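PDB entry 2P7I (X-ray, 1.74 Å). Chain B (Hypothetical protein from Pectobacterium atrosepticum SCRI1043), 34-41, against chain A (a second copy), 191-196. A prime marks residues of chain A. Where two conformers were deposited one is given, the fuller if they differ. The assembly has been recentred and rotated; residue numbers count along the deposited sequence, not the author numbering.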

# COMPACT_ATOMS: atom_id res chain seq x y z
N VAL B 34 10.09 4.06 21.52
CA VAL B 34 9.69 3.64 22.86
C VAL B 34 8.17 3.40 22.91
O VAL B 34 7.73 2.40 23.45
CB VAL B 34 10.18 4.63 23.95
CG1 VAL B 34 9.63 4.25 25.33
CG2 VAL B 34 11.69 4.63 23.98
N ARG B 35 7.37 4.30 22.34
CA ARG B 35 5.92 4.06 22.20
C ARG B 35 5.63 2.71 21.52
O ARG B 35 4.82 1.93 21.98
CB ARG B 35 5.20 5.21 21.44
CG ARG B 35 4.35 6.17 22.31
CD ARG B 35 3.60 7.27 21.46
NE ARG B 35 2.22 6.96 21.01
CZ ARG B 35 1.44 7.80 20.30
NH1 ARG B 35 1.91 8.98 19.92
NH2 ARG B 35 0.20 7.47 19.93
N ALA B 36 6.29 2.46 20.39
CA ALA B 36 6.09 1.25 19.59
C ALA B 36 6.41 -0.02 20.39
O ALA B 36 5.76 -1.05 20.25
CB ALA B 36 6.96 1.32 18.34
N PHE B 37 7.44 0.07 21.22
CA PHE B 37 7.90 -1.09 22.00
C PHE B 37 7.03 -1.39 23.22
O PHE B 37 6.92 -2.53 23.65
CB PHE B 37 9.30 -0.81 22.55
CG PHE B 37 10.40 -0.69 21.51
CD1 PHE B 37 10.19 -0.94 20.17
CD2 PHE B 37 11.69 -0.35 21.93
CE1 PHE B 37 11.22 -0.84 19.24
CE2 PHE B 37 12.75 -0.26 21.01
CZ PHE B 37 12.51 -0.48 19.67
N THR B 38 6.45 -0.34 23.80
CA THR B 38 5.84 -0.41 25.13
C THR B 38 4.83 -1.55 25.33
O THR B 38 4.92 -2.26 26.32
CB THR B 38 5.26 0.94 25.55
OG1 THR B 38 6.35 1.85 25.75
CG2 THR B 38 4.49 0.82 26.86
N PRO B 39 3.90 -1.75 24.39
CA PRO B 39 2.93 -2.82 24.58
C PRO B 39 3.53 -4.24 24.62
O PRO B 39 2.87 -5.18 25.08
CB PRO B 39 2.01 -2.70 23.37
CG PRO B 39 2.33 -1.43 22.74
CD PRO B 39 3.68 -1.02 23.14
N PHE B 40 4.74 -4.39 24.11
CA PHE B 40 5.38 -5.70 24.00
C PHE B 40 6.40 -6.01 25.07
O PHE B 40 6.85 -7.16 25.17
CB PHE B 40 6.11 -5.81 22.65
CG PHE B 40 5.22 -5.62 21.46
CD1 PHE B 40 4.20 -6.52 21.21
CD2 PHE B 40 5.43 -4.57 20.55
CE1 PHE B 40 3.39 -6.40 20.09
CE2 PHE B 40 4.63 -4.43 19.44
CZ PHE B 40 3.61 -5.34 19.20
N PHE B 41 6.81 -5.01 25.85
CA PHE B 41 7.82 -5.19 26.88
C PHE B 41 7.43 -6.33 27.82
O PHE B 41 6.26 -6.47 28.17
CB PHE B 41 8.04 -3.94 27.71
CG PHE B 41 8.91 -2.87 27.07
CD1 PHE B 41 10.04 -3.19 26.32
CD2 PHE B 41 8.64 -1.53 27.31
CE1 PHE B 41 10.85 -2.17 25.79
CE2 PHE B 41 9.42 -0.53 26.77
CZ PHE B 41 10.53 -0.84 26.01
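Chain A (191-196) LQVTYR

Chain B runs in a helix that begins earlier in the chain and includes Val34 to Phe37; Thr38 to Phe40 keep helical phi/psi without the regular bonds, before Phe41 turns to an extended psi of 137°. Chain A meets it with a strand that includes Gln192′ to Arg196′ and runs on later in the chain; Thr194′, at phi/psi -96/-40, departs from the extended conformation of its neighbours. The backbones stay well apart, with CA of Ala36 8.3 Å from CA of Tyr195′ and CA of Pro39 8.0 Å from CA of Thr194′, so side chains must bridge the gap; the pairing steps back from Tyr195′ to Thr194′ as chain B advances from Ala36 to Pro39. Tyr195′ does most of this bridging. Its CA-to-CB bond points toward chain B, chi1 is -112°, between wells, and chi2 is -89°, which carries the phenol to the backbone carbonyl of Ala36. There Tyr195′ OH donates a hydrogen bond to Ala36 O at 2.9 Å, in the direction of the ring edge, and lies 3.7 Å from Ala36 CB. Phe40, chi1 m, presents its edge to the face of the tyrosine: the centroids are 5.3 Å apart, the planes meet at 63°, and Phe40 CE2 comes within 3.7 Å of Tyr195′ CZ. Pro39, whose CA-to-CB bond also points toward chain A, packs its CG 3.7 Å from Tyr195′ CE2 and 3.8 Å from Thr194′ CG2. The CA-to-CB bond of Arg35 points sideways, but the end of the side chain comes nearer, where NH2 is 4.5 Å from Gln192′ NE2. Water 1 links this guanidinium to the strand: it accepts a weak hydrogen bond from Arg35 NH2 at 3.0 Å and a stronger one from Arg196′ NH1 at 3.0 Å, and donates to Val193′ O at 2.9 Å. The CA-to-CB bond of Phe37 points away from chain A.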

# COMPACT_ATOMS: atom_id res chain seq x y z
N LEU A 191 -11.64 5.33 24.21
CA LEU A 191 -10.54 4.40 24.29
C LEU A 191 -9.27 5.05 23.75
O LEU A 191 -9.33 5.95 22.93
CB LEU A 191 -10.83 3.13 23.48
CG LEU A 191 -11.96 2.25 24.04
CD1 LEU A 191 -12.60 1.47 22.92
CD2 LEU A 191 -11.44 1.37 25.16
N GLN A 192 -8.13 4.52 24.18
CA GLN A 192 -6.84 4.94 23.65
C GLN A 192 -6.45 3.87 22.65
O GLN A 192 -6.35 2.72 23.00
CB GLN A 192 -5.78 5.00 24.74
CG GLN A 192 -4.36 5.21 24.22
CD GLN A 192 -4.21 6.47 23.37
OE1 GLN A 192 -4.79 7.52 23.66
NE2 GLN A 192 -3.40 6.37 22.31
N VAL A 193 -6.30 4.24 21.38
CA VAL A 193 -5.97 3.20 20.38
C VAL A 193 -4.46 3.13 20.40
O VAL A 193 -3.76 4.12 20.10
CB VAL A 193 -6.48 3.49 18.96
CG1 VAL A 193 -5.96 2.41 17.97
CG2 VAL A 193 -7.99 3.53 18.96
N THR A 194 -3.95 1.98 20.80
CA THR A 194 -2.51 1.81 21.00
C THR A 194 -1.79 1.19 19.81
O THR A 194 -0.68 1.58 19.46
CB THR A 194 -2.27 0.96 22.26
OG1 THR A 194 -2.73 1.71 23.37
CG2 THR A 194 -0.79 0.65 22.45
N TYR A 195 -2.41 0.20 19.18
CA TYR A 195 -1.83 -0.46 18.00
C TYR A 195 -2.91 -0.75 16.97
O TYR A 195 -4.05 -1.05 17.32
CB TYR A 195 -1.14 -1.77 18.34
CG TYR A 195 0.34 -1.69 18.16
CD1 TYR A 195 0.94 -2.00 16.94
CD2 TYR A 195 1.14 -1.23 19.18
CE1 TYR A 195 2.33 -1.88 16.77
CE2 TYR A 195 2.51 -1.12 19.03
CZ TYR A 195 3.09 -1.44 17.83
OH TYR A 195 4.46 -1.30 17.72
N ARG A 196 -2.55 -0.59 15.71
CA ARG A 196 -3.43 -0.88 14.57
C ARG A 196 -2.74 -1.93 13.73
O ARG A 196 -1.54 -1.84 13.47
CB ARG A 196 -3.62 0.34 13.71
CG ARG A 196 -4.03 1.57 14.50
CD ARG A 196 -3.26 2.80 14.12
NE ARG A 196 -3.72 3.88 14.99
CZ ARG A 196 -3.23 4.15 16.18
NH1 ARG A 196 -2.13 3.57 16.63
NH2 ARG A 196 -3.78 5.10 16.90
O HOH W 1 -1.23 4.97 19.07